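Local coordinates for lectin (Pleurotus ostreatus, PDB 6T0Q), which binds galactose and N-acetylgalactosamine, probably through calcium-bearing beta-sandwich domains that resemble carbohydrate-binding modules, at residues A[205-210]-A[332-337]; A[275-280]-A[308-313]; A[80-85]-A[127-132]. All coordinates share one frame; numbering follows the deposited sequence.

Contact 1 of 3, residues A[205-210]-A[332-337]; sequences DNVNGA and SAKIIG
Lys334 sends its ammonium group to the backbone carbonyl of Asn206, and NZ donates a 2.7 Å hydrogen bond to that O. The approach is fairly straight, with a C=O...N angle of 154° and the donor tilted 18° from the carbonyl plane. The lysine spends its full length on the reach: CG is anti to the backbone N (chi1 178°) and every later torsion is extended. Its tip also meets Val207, whose CG1 sits 3.6 Å from NZ. Next to this, CD1 of Ile336 presses on the amide end of Asn206, 3.6 Å from CG, and the two side chains cross at about a right angle.

Strand 331-338, which carries the lysine, pairs antiparallel with strand 199-202. Lys334 bonds to Trp202 through the backbone, while a classic beta bulge sets Ile336 and Gly337 together opposite Trp200. On the other side, a type I' turn from Val207 to Ala210 shapes the loop; its ends are joined by Val207 N to Ala210 O (3.0 Å) and Ala210 N to Val207 O (3.2 Å).

Further out, Asn206 ND2 makes a weak hydrogen bond to Ala286 O, next to the calcium ligand Pro285, and the asparagine side chain lies about 8 Å from the bound calcium. Asp205, one residue earlier, forms a salt bridge through OD2 with Arg216 and a hydrogen bond through OD1 with Thr203 OG1.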
loop_
_atom_site.group_PDB
_atom_site.type_symbol
_atom_site.label_atom_id
_atom_site.label_comp_id
_atom_site.label_asym_id
_atom_site.label_seq_id
_atom_site.Cartn_x
_atom_site.Cartn_y
_atom_site.Cartn_z
ATOM N N ASP A 205 -0.166 2.248 -29.746
ATOM C CA ASP A 205 0.171 2.724 -31.086
ATOM C C ASP A 205 1.237 1.866 -31.759
ATOM O O ASP A 205 1.615 2.147 -32.898
ATOM C CB ASP A 205 0.635 4.188 -31.044
ATOM C CG ASP A 205 1.804 4.417 -30.087
ATOM O OD1 ASP A 205 2.203 3.471 -29.368
ATOM O OD2 ASP A 205 2.329 5.549 -30.052
ATOM N N ASN A 206 1.744 0.841 -31.078
ATOM C CA ASN A 206 2.680 -0.114 -31.670
ATOM C C ASN A 206 1.847 -1.147 -32.423
ATOM O O ASN A 206 1.253 -2.043 -31.816
ATOM C CB ASN A 206 3.535 -0.756 -30.578
ATOM C CG ASN A 206 4.713 -1.546 -31.122
ATOM O OD1 ASN A 206 4.612 -2.194 -32.154
ATOM N ND2 ASN A 206 5.844 -1.507 -30.405
ATOM N N VAL A 207 1.780 -1.015 -33.750
ATOM C CA VAL A 207 0.961 -1.886 -34.587
ATOM C C VAL A 207 1.745 -2.260 -35.838
ATOM O O VAL A 207 2.587 -1.497 -36.320
ATOM C CB VAL A 207 -0.384 -1.233 -34.983
ATOM C CG1 VAL A 207 -1.288 -1.077 -33.774
ATOM C CG2 VAL A 207 -0.149 0.113 -35.655
ATOM N N ASN A 208 1.463 -3.456 -36.359
ATOM C CA ASN A 208 2.042 -3.931 -37.617
ATOM C C ASN A 208 3.566 -3.967 -37.572
ATOM O O ASN A 208 4.227 -3.827 -38.605
ATOM C CB ASN A 208 1.561 -3.081 -38.800
ATOM C CG ASN A 208 0.044 -3.001 -38.880
ATOM O OD1 ASN A 208 -0.646 -4.021 -38.834
ATOM N ND2 ASN A 208 -0.481 -1.785 -38.980
ATOM N N GLY A 209 4.135 -4.147 -36.380
ATOM C CA GLY A 209 5.573 -4.294 -36.244
ATOM C C GLY A 209 6.358 -3.004 -36.172
ATOM O O GLY A 209 7.579 -3.023 -36.348
ATOM N N ALA A 210 5.701 -1.879 -35.918
ATOM C CA ALA A 210 6.411 -0.618 -35.766
ATOM C C ALA A 210 5.573 0.308 -34.906
ATOM O O ALA A 210 4.353 0.156 -34.803
ATOM C CB ALA A 210 6.725 0.032 -37.123
ATOM N N SER A 332 -3.801 0.111 -20.246
ATOM C CA SER A 332 -3.078 -1.145 -20.120
ATOM C C SER A 332 -1.991 -1.223 -21.184
ATOM O O SER A 332 -2.244 -0.948 -22.360
ATOM C CB SER A 332 -4.039 -2.325 -20.273
ATOM O OG SER A 332 -4.907 -2.404 -19.167
ATOM N N ALA A 333 -0.778 -1.589 -20.774
ATOM C CA ALA A 333 0.291 -1.791 -21.746
ATOM C C ALA A 333 -0.092 -2.895 -22.725
ATOM O O ALA A 333 -0.790 -3.852 -22.376
ATOM C CB ALA A 333 1.605 -2.152 -21.037
ATOM N N LYS A 334 0.377 -2.759 -23.963
ATOM C CA LYS A 334 0.130 -3.749 -25.006
ATOM C C LYS A 334 1.293 -4.729 -25.067
ATOM O O LYS A 334 2.457 -4.318 -25.132
ATOM C CB LYS A 334 -0.043 -3.075 -26.367
ATOM C CG LYS A 334 -0.259 -4.050 -27.529
ATOM C CD LYS A 334 -0.435 -3.310 -28.843
ATOM C CE LYS A 334 -0.591 -4.294 -30.012
ATOM N NZ LYS A 334 -0.858 -3.588 -31.297
ATOM N N ILE A 335 0.980 -6.018 -25.048
ATOM C CA ILE A 335 2.003 -7.041 -25.244
ATOM C C ILE A 335 2.339 -7.104 -26.728
ATOM O O ILE A 335 1.473 -7.387 -27.561
ATOM C CB ILE A 335 1.539 -8.405 -24.716
ATOM C CG1 ILE A 335 1.594 -8.408 -23.183
ATOM C CG2 ILE A 335 2.427 -9.523 -25.259
ATOM C CD1 ILE A 335 1.060 -9.681 -22.554
ATOM N N ILE A 336 3.587 -6.781 -27.065
ATOM C CA ILE A 336 4.040 -6.906 -28.444
ATOM C C ILE A 336 4.378 -8.357 -28.755
ATOM O O ILE A 336 4.058 -8.862 -29.837
ATOM C CB ILE A 336 5.241 -5.970 -28.688
ATOM C CG1 ILE A 336 4.926 -4.556 -28.184
ATOM C CG2 ILE A 336 5.642 -5.975 -30.171
ATOM C CD1 ILE A 336 3.612 -3.944 -28.740
ATOM N N GLY A 337 5.014 -9.047 -27.810
ATOM C CA GLY A 337 5.291 -10.469 -27.957
ATOM C C GLY A 337 6.000 -10.980 -26.714
ATOM O O GLY A 337 6.563 -10.207 -25.933
#

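Contact 2 of 3, residues A[275-280]-A[308-313]; sequences FAINAT and ASWKAI. With NAG (2-acetamido-2-deoxy-beta-D-glucopyranose), chain B.
Trp310 and Ile277 meet at about a right angle. The isoleucine touches with the end of its longer branch: CD1 lies 3.7 Å from Trp310 CZ3 and 4.1 Å from Trp310 CH2, so the methyl rests against the far end of the six-membered ring. Ile277 reaches there because CG1 is anti to its own carbonyl carbon (chi1 -56°) and CD1 then carries on in an extended chain. Trp310 also holds CG anti to the carbonyl carbon (chi1 -72°), which throws the indole toward strand 273-281. That end of the ring meets Phe275 as well, but only at the base of the residue: CB is 4.3 Å from Trp310 CH2, and Phe275 O is 4.2 Å from Trp310 CZ3. The phenyl group itself leads away from the tryptophan.

At the other end of the indole, NE1 donates to Val305 O. This satisfies the one polar atom of the buried ring and limits its rotation.

Asn278, the next residue after Ile277, does not join this packing. Its ND2 carries an N-acetylglucosamine through a 1.4 Å covalent bond to C1 of the sugar.

Strand 214-222 runs between strands 273-281 and 311-313, so Trp310 spans it to reach Ile277, touching Phe218 and Lys220 as it does. Strand 287-296 belongs to the facing sheet and supplies Ile292 to both Trp310 and Phe275, Ile294 to Phe275 and Val288 to Ile277. The layout is that of an antiparallel beta-sandwich core, with an occupied Asn-Ala-Thr N-glycosylation sequon, Asn278 to Thr280, farther along the same strand 273-281.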
loop_
_atom_site.group_PDB
_atom_site.type_symbol
_atom_site.label_atom_id
_atom_site.label_comp_id
_atom_site.label_asym_id
_atom_site.label_seq_id
_atom_site.Cartn_x
_atom_site.Cartn_y
_atom_site.Cartn_z
ATOM N N PHE A 275 7.573 1.036 -9.907
ATOM C CA PHE A 275 8.595 1.003 -10.939
ATOM C C PHE A 275 8.071 1.780 -12.137
ATOM O O PHE A 275 6.942 1.549 -12.578
ATOM C CB PHE A 275 8.923 -0.447 -11.313
ATOM C CG PHE A 275 9.369 -1.278 -10.127
ATOM C CD1 PHE A 275 8.440 -1.873 -9.290
ATOM C CD2 PHE A 275 10.714 -1.434 -9.837
ATOM C CE1 PHE A 275 8.847 -2.622 -8.179
ATOM C CE2 PHE A 275 11.131 -2.181 -8.731
ATOM C CZ PHE A 275 10.199 -2.774 -7.909
ATOM N N ALA A 276 8.872 2.713 -12.648
ATOM C CA ALA A 276 8.432 3.536 -13.767
ATOM C C ALA A 276 9.511 3.592 -14.832
ATOM O O ALA A 276 10.703 3.670 -14.521
ATOM C CB ALA A 276 8.063 4.954 -13.316
ATOM N N ILE A 277 9.086 3.542 -16.093
ATOM C CA ILE A 277 10.001 3.479 -17.223
ATOM C C ILE A 277 9.609 4.558 -18.221
ATOM O O ILE A 277 8.436 4.673 -18.588
ATOM C CB ILE A 277 9.973 2.100 -17.910
ATOM C CG1 ILE A 277 10.282 0.965 -16.929
ATOM C CG2 ILE A 277 10.951 2.072 -19.075
ATOM C CD1 ILE A 277 10.027 -0.428 -17.553
ATOM N N ASN A 278 10.580 5.342 -18.655
ATOM C CA ASN A 278 10.440 6.169 -19.847
ATOM C C ASN A 278 11.260 5.495 -20.946
ATOM O O ASN A 278 12.492 5.492 -20.897
ATOM C CB ASN A 278 10.897 7.602 -19.566
ATOM C CG ASN A 278 11.089 8.431 -20.838
ATOM O OD1 ASN A 278 10.684 8.040 -21.924
ATOM N ND2 ASN A 278 11.710 9.594 -20.689
ATOM N N ALA A 279 10.582 4.906 -21.925
ATOM C CA ALA A 279 11.251 4.222 -23.024
ATOM C C ALA A 279 11.009 4.998 -24.309
ATOM O O ALA A 279 9.918 5.536 -24.517
ATOM C CB ALA A 279 10.760 2.777 -23.168
ATOM N N THR A 280 12.024 5.063 -25.166
ATOM C CA THR A 280 11.986 5.913 -26.350
ATOM C C THR A 280 12.256 5.104 -27.607
ATOM O O THR A 280 13.170 4.272 -27.643
ATOM C CB THR A 280 13.006 7.052 -26.241
ATOM O OG1 THR A 280 12.695 7.851 -25.093
ATOM C CG2 THR A 280 12.984 7.936 -27.501
ATOM N N ALA A 308 0.559 -7.019 -19.638
ATOM C CA ALA A 308 -0.555 -6.078 -19.775
ATOM C C ALA A 308 -1.042 -5.517 -18.446
ATOM O O ALA A 308 -1.917 -4.639 -18.450
ATOM C CB ALA A 308 -1.719 -6.741 -20.520
ATOM N N SER A 309 -0.505 -5.973 -17.308
ATOM C CA SER A 309 -0.875 -5.370 -16.033
ATOM C C SER A 309 -0.135 -4.068 -15.774
ATOM O O SER A 309 -0.488 -3.351 -14.837
ATOM C CB SER A 309 -0.625 -6.342 -14.873
ATOM O OG SER A 309 0.751 -6.386 -14.510
ATOM N N TRP A 310 0.873 -3.744 -16.577
ATOM C CA TRP A 310 1.522 -2.446 -16.481
ATOM C C TRP A 310 0.623 -1.374 -17.090
ATOM O O TRP A 310 -0.108 -1.630 -18.043
ATOM C CB TRP A 310 2.873 -2.473 -17.205
ATOM C CG TRP A 310 3.937 -3.274 -16.477
ATOM C CD1 TRP A 310 3.880 -4.590 -16.116
ATOM C CD2 TRP A 310 5.206 -2.789 -16.027
ATOM N NE1 TRP A 310 5.049 -4.958 -15.463
ATOM C CE2 TRP A 310 5.876 -3.868 -15.404
ATOM C CE3 TRP A 310 5.843 -1.538 -16.080
ATOM C CZ2 TRP A 310 7.151 -3.734 -14.847
ATOM C CZ3 TRP A 310 7.109 -1.410 -15.528
ATOM C CH2 TRP A 310 7.749 -2.500 -14.922
ATOM N N LYS A 311 0.673 -0.171 -16.524
ATOM C CA LYS A 311 0.002 0.974 -17.129
ATOM C C LYS A 311 0.967 1.700 -18.059
ATOM O O LYS A 311 2.180 1.695 -17.845
ATOM C CB LYS A 311 -0.519 1.940 -16.061
ATOM C CG LYS A 311 -1.511 1.315 -15.087
ATOM C CD LYS A 311 -2.551 0.502 -15.829
ATOM C CE LYS A 311 -3.951 1.047 -15.638
ATOM N NZ LYS A 311 -4.916 0.262 -16.458
ATOM N N ALA A 312 0.414 2.333 -19.092
ATOM C CA ALA A 312 1.206 2.955 -20.143
ATOM C C ALA A 312 0.505 4.221 -20.625
ATOM O O ALA A 312 -0.717 4.332 -20.534
ATOM C CB ALA A 312 1.415 1.989 -21.321
ATOM N N ILE A 313 1.280 5.169 -21.152
ATOM C CA ILE A 313 0.704 6.409 -21.673
ATOM C C ILE A 313 1.595 6.931 -22.794
ATOM O O ILE A 313 2.819 6.789 -22.746
ATOM C CB ILE A 313 0.508 7.454 -20.546
ATOM C CG1 ILE A 313 -0.534 8.498 -20.957
ATOM C CG2 ILE A 313 1.828 8.117 -20.167
ATOM C CD1 ILE A 313 -0.941 9.430 -19.827
HETATM C C1 NAG B . 11.995 10.445 -21.810
HETATM C C2 NAG B . 11.961 11.921 -21.453
HETATM C C3 NAG B . 12.428 12.748 -22.636
HETATM C C4 NAG B . 13.841 12.340 -23.027
HETATM C C5 NAG B . 13.951 10.831 -23.264
HETATM C C6 NAG B . 15.393 10.373 -23.288
HETATM C C7 NAG B . 10.398 12.774 -19.774
HETATM C C8 NAG B . 8.988 13.192 -19.483
HETATM N N2 NAG B . 10.641 12.347 -21.017
HETATM O O3 NAG B . 12.404 14.123 -22.275
HETATM O O4 NAG B . 13.953 13.116 -24.155
HETATM O O5 NAG B . 13.326 10.075 -22.210
HETATM O O6 NAG B . 15.739 9.800 -24.538
HETATM O O7 NAG B . 11.280 12.815 -18.917
#

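Contact 3 of 3, residues A[80-85]-A[127-132]; sequences HTFYVN and IMASIL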
loop_
_atom_site.group_PDB
_atom_site.type_symbol
_atom_site.label_atom_id
_atom_site.label_comp_id
_atom_site.label_asym_id
_atom_site.label_seq_id
_atom_site.Cartn_x
_atom_site.Cartn_y
_atom_site.Cartn_z
ATOM N N HIS A 80 19.959 -30.487 -4.708
ATOM C CA HIS A 80 20.043 -29.726 -3.466
ATOM C C HIS A 80 18.706 -29.077 -3.127
ATOM O O HIS A 80 17.880 -28.798 -4.002
ATOM C CB HIS A 80 21.104 -28.624 -3.552
ATOM C CG HIS A 80 20.816 -27.611 -4.620
ATOM N ND1 HIS A 80 21.362 -27.687 -5.884
ATOM C CD2 HIS A 80 20.018 -26.516 -4.622
ATOM C CE1 HIS A 80 20.924 -26.675 -6.613
ATOM N NE2 HIS A 80 20.104 -25.951 -5.871
ATOM N N THR A 81 18.531 -28.806 -1.833
ATOM C CA THR A 81 17.496 -27.914 -1.321
ATOM C C THR A 81 18.171 -26.879 -0.436
ATOM O O THR A 81 18.939 -27.242 0.457
ATOM C CB THR A 81 16.440 -28.685 -0.517
ATOM O OG1 THR A 81 15.951 -29.768 -1.312
ATOM C CG2 THR A 81 15.274 -27.770 -0.139
ATOM N N PHE A 82 17.879 -25.602 -0.671
ATOM C CA PHE A 82 18.570 -24.498 -0.017
ATOM C C PHE A 82 17.628 -23.808 0.965
ATOM O O PHE A 82 16.518 -23.412 0.586
ATOM C CB PHE A 82 19.063 -23.489 -1.061
ATOM C CG PHE A 82 20.213 -22.636 -0.600
ATOM C CD1 PHE A 82 20.022 -21.625 0.332
ATOM C CD2 PHE A 82 21.490 -22.827 -1.127
ATOM C CE1 PHE A 82 21.096 -20.830 0.750
ATOM C CE2 PHE A 82 22.562 -22.040 -0.716
ATOM C CZ PHE A 82 22.371 -21.046 0.221
ATOM N N TYR A 83 18.082 -23.642 2.212
ATOM C CA TYR A 83 17.299 -23.012 3.270
ATOM C C TYR A 83 18.029 -21.794 3.825
ATOM O O TYR A 83 19.256 -21.805 3.965
ATOM C CB TYR A 83 17.041 -23.969 4.427
ATOM C CG TYR A 83 16.301 -25.238 4.075
ATOM C CD1 TYR A 83 16.991 -26.375 3.671
ATOM C CD2 TYR A 83 14.921 -25.311 4.191
ATOM C CE1 TYR A 83 16.327 -27.545 3.370
ATOM C CE2 TYR A 83 14.241 -26.485 3.894
ATOM C CZ TYR A 83 14.955 -27.595 3.490
ATOM O OH TYR A 83 14.301 -28.759 3.188
ATOM N N VAL A 84 17.271 -20.759 4.186
ATOM C CA VAL A 84 17.842 -19.590 4.846
ATOM C C VAL A 84 17.008 -19.280 6.081
ATOM O O VAL A 84 15.807 -18.998 5.972
ATOM C CB VAL A 84 17.918 -18.374 3.910
ATOM C CG1 VAL A 84 18.493 -17.174 4.666
ATOM C CG2 VAL A 84 18.805 -18.708 2.685
ATOM N N ASN A 85 17.642 -19.347 7.254
ATOM C CA ASN A 85 16.972 -19.108 8.532
ATOM C C ASN A 85 15.718 -19.966 8.659
ATOM O O ASN A 85 14.672 -19.511 9.120
ATOM C CB ASN A 85 16.652 -17.624 8.708
ATOM C CG ASN A 85 17.902 -16.787 8.806
ATOM O OD1 ASN A 85 18.852 -17.174 9.492
ATOM N ND2 ASN A 85 17.934 -15.655 8.100
ATOM N N ILE A 127 28.249 -30.248 -3.037
ATOM C CA ILE A 127 27.482 -29.024 -3.201
ATOM C C ILE A 127 28.459 -27.860 -3.185
ATOM O O ILE A 127 29.508 -27.907 -2.532
ATOM C CB ILE A 127 26.385 -28.832 -2.118
ATOM C CG1 ILE A 127 27.004 -28.766 -0.737
ATOM C CG2 ILE A 127 25.308 -29.942 -2.203
ATOM C CD1 ILE A 127 26.077 -28.183 0.313
ATOM N N MET A 128 28.104 -26.809 -3.911
ATOM C CA MET A 128 28.915 -25.608 -3.997
ATOM C C MET A 128 27.983 -24.410 -4.019
ATOM O O MET A 128 26.969 -24.431 -4.717
ATOM C CB MET A 128 29.794 -25.609 -5.258
ATOM C CG MET A 128 30.368 -24.224 -5.605
ATOM S SD MET A 128 31.345 -24.198 -7.131
ATOM C CE MET A 128 32.902 -24.797 -6.511
ATOM N N ALA A 129 28.313 -23.378 -3.244
ATOM C CA ALA A 129 27.507 -22.168 -3.255
ATOM C C ALA A 129 28.386 -20.960 -2.971
ATOM O O ALA A 129 29.405 -21.066 -2.286
ATOM C CB ALA A 129 26.365 -22.236 -2.233
ATOM N N SER A 130 28.001 -19.824 -3.552
ATOM C CA SER A 130 28.451 -18.501 -3.145
ATOM C C SER A 130 27.253 -17.713 -2.651
ATOM O O SER A 130 26.182 -17.744 -3.267
ATOM C CB SER A 130 29.113 -17.700 -4.289
ATOM O OG SER A 130 30.470 -18.072 -4.448
ATOM N N ILE A 131 27.462 -16.978 -1.573
ATOM C CA ILE A 131 26.438 -16.149 -0.950
ATOM C C ILE A 131 27.007 -14.738 -0.916
ATOM O O ILE A 131 27.877 -14.434 -0.092
ATOM C CB ILE A 131 26.092 -16.648 0.457
ATOM C CG1 ILE A 131 25.717 -18.134 0.404
ATOM C CG2 ILE A 131 24.996 -15.787 1.091
ATOM C CD1 ILE A 131 25.854 -18.825 1.758
ATOM N N LEU A 132 26.549 -13.875 -1.816
ATOM C CA LEU A 132 27.012 -12.494 -1.845
ATOM C C LEU A 132 26.049 -11.660 -1.006
ATOM O O LEU A 132 24.918 -11.392 -1.429
ATOM C CB LEU A 132 27.104 -11.970 -3.275
ATOM C CG LEU A 132 27.484 -10.492 -3.436
ATOM C CD1 LEU A 132 28.840 -10.201 -2.807
ATOM C CD2 LEU A 132 27.487 -10.116 -4.912
#
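The backbone of Ala129 is held at both of its polar atoms, N by Thr145 OG1 and O by Ser33 OG, and this fixes the residue whose methyl group meets Phe82. The two belong to facing layers of an antiparallel beta sandwich: strand 79-84 lies in one sheet and strand 126-135 in the other, with the CA atoms of Phe82 and Ala129 9.8 Å apart. Only side chains bridge that distance.

Phe82 makes the largest single contribution. Its CG is anti to the backbone N (chi1 -157°), and the ring enters the core edge first, so Ala129 CB lies near the ring plane, 4.1 Å from CE2. Val84 CG2, from the same strand, also lies in plane at the ring edge. Ile72 and Val74 of strand 67-76 and Ile114 of strand 109-118 add further apolar contacts, so both sheets contribute to the packing of the phenyl group.

Further along the opposite strand, Ile131 brings CD1 to the ring edge, 4.4 Å from Phe82 CZ.

In the fold
From the N terminus, contact 3 comes first. It closes the loop from strand 79-84 to strand 126-135 and joins the two sheets of the first sandwich. The chain then goes on to the second sandwich, where contact 1 opens at residues 205-210 and closes late, at 332-337. Contact 2 is nested inside that loop, linking strand 273-281 to the stretch leading into strand 311-313. Contacts 1 and 2 share a sheet in which strands 311-313 and 331-338 are neighbours, and Ala333 N probably hydrogen-bonds to Trp310 O. Contact 3 lies on the opposite side of the chain's centre, its centre about 35 Å from that of contact 2 and 41 Å from that of contact 1.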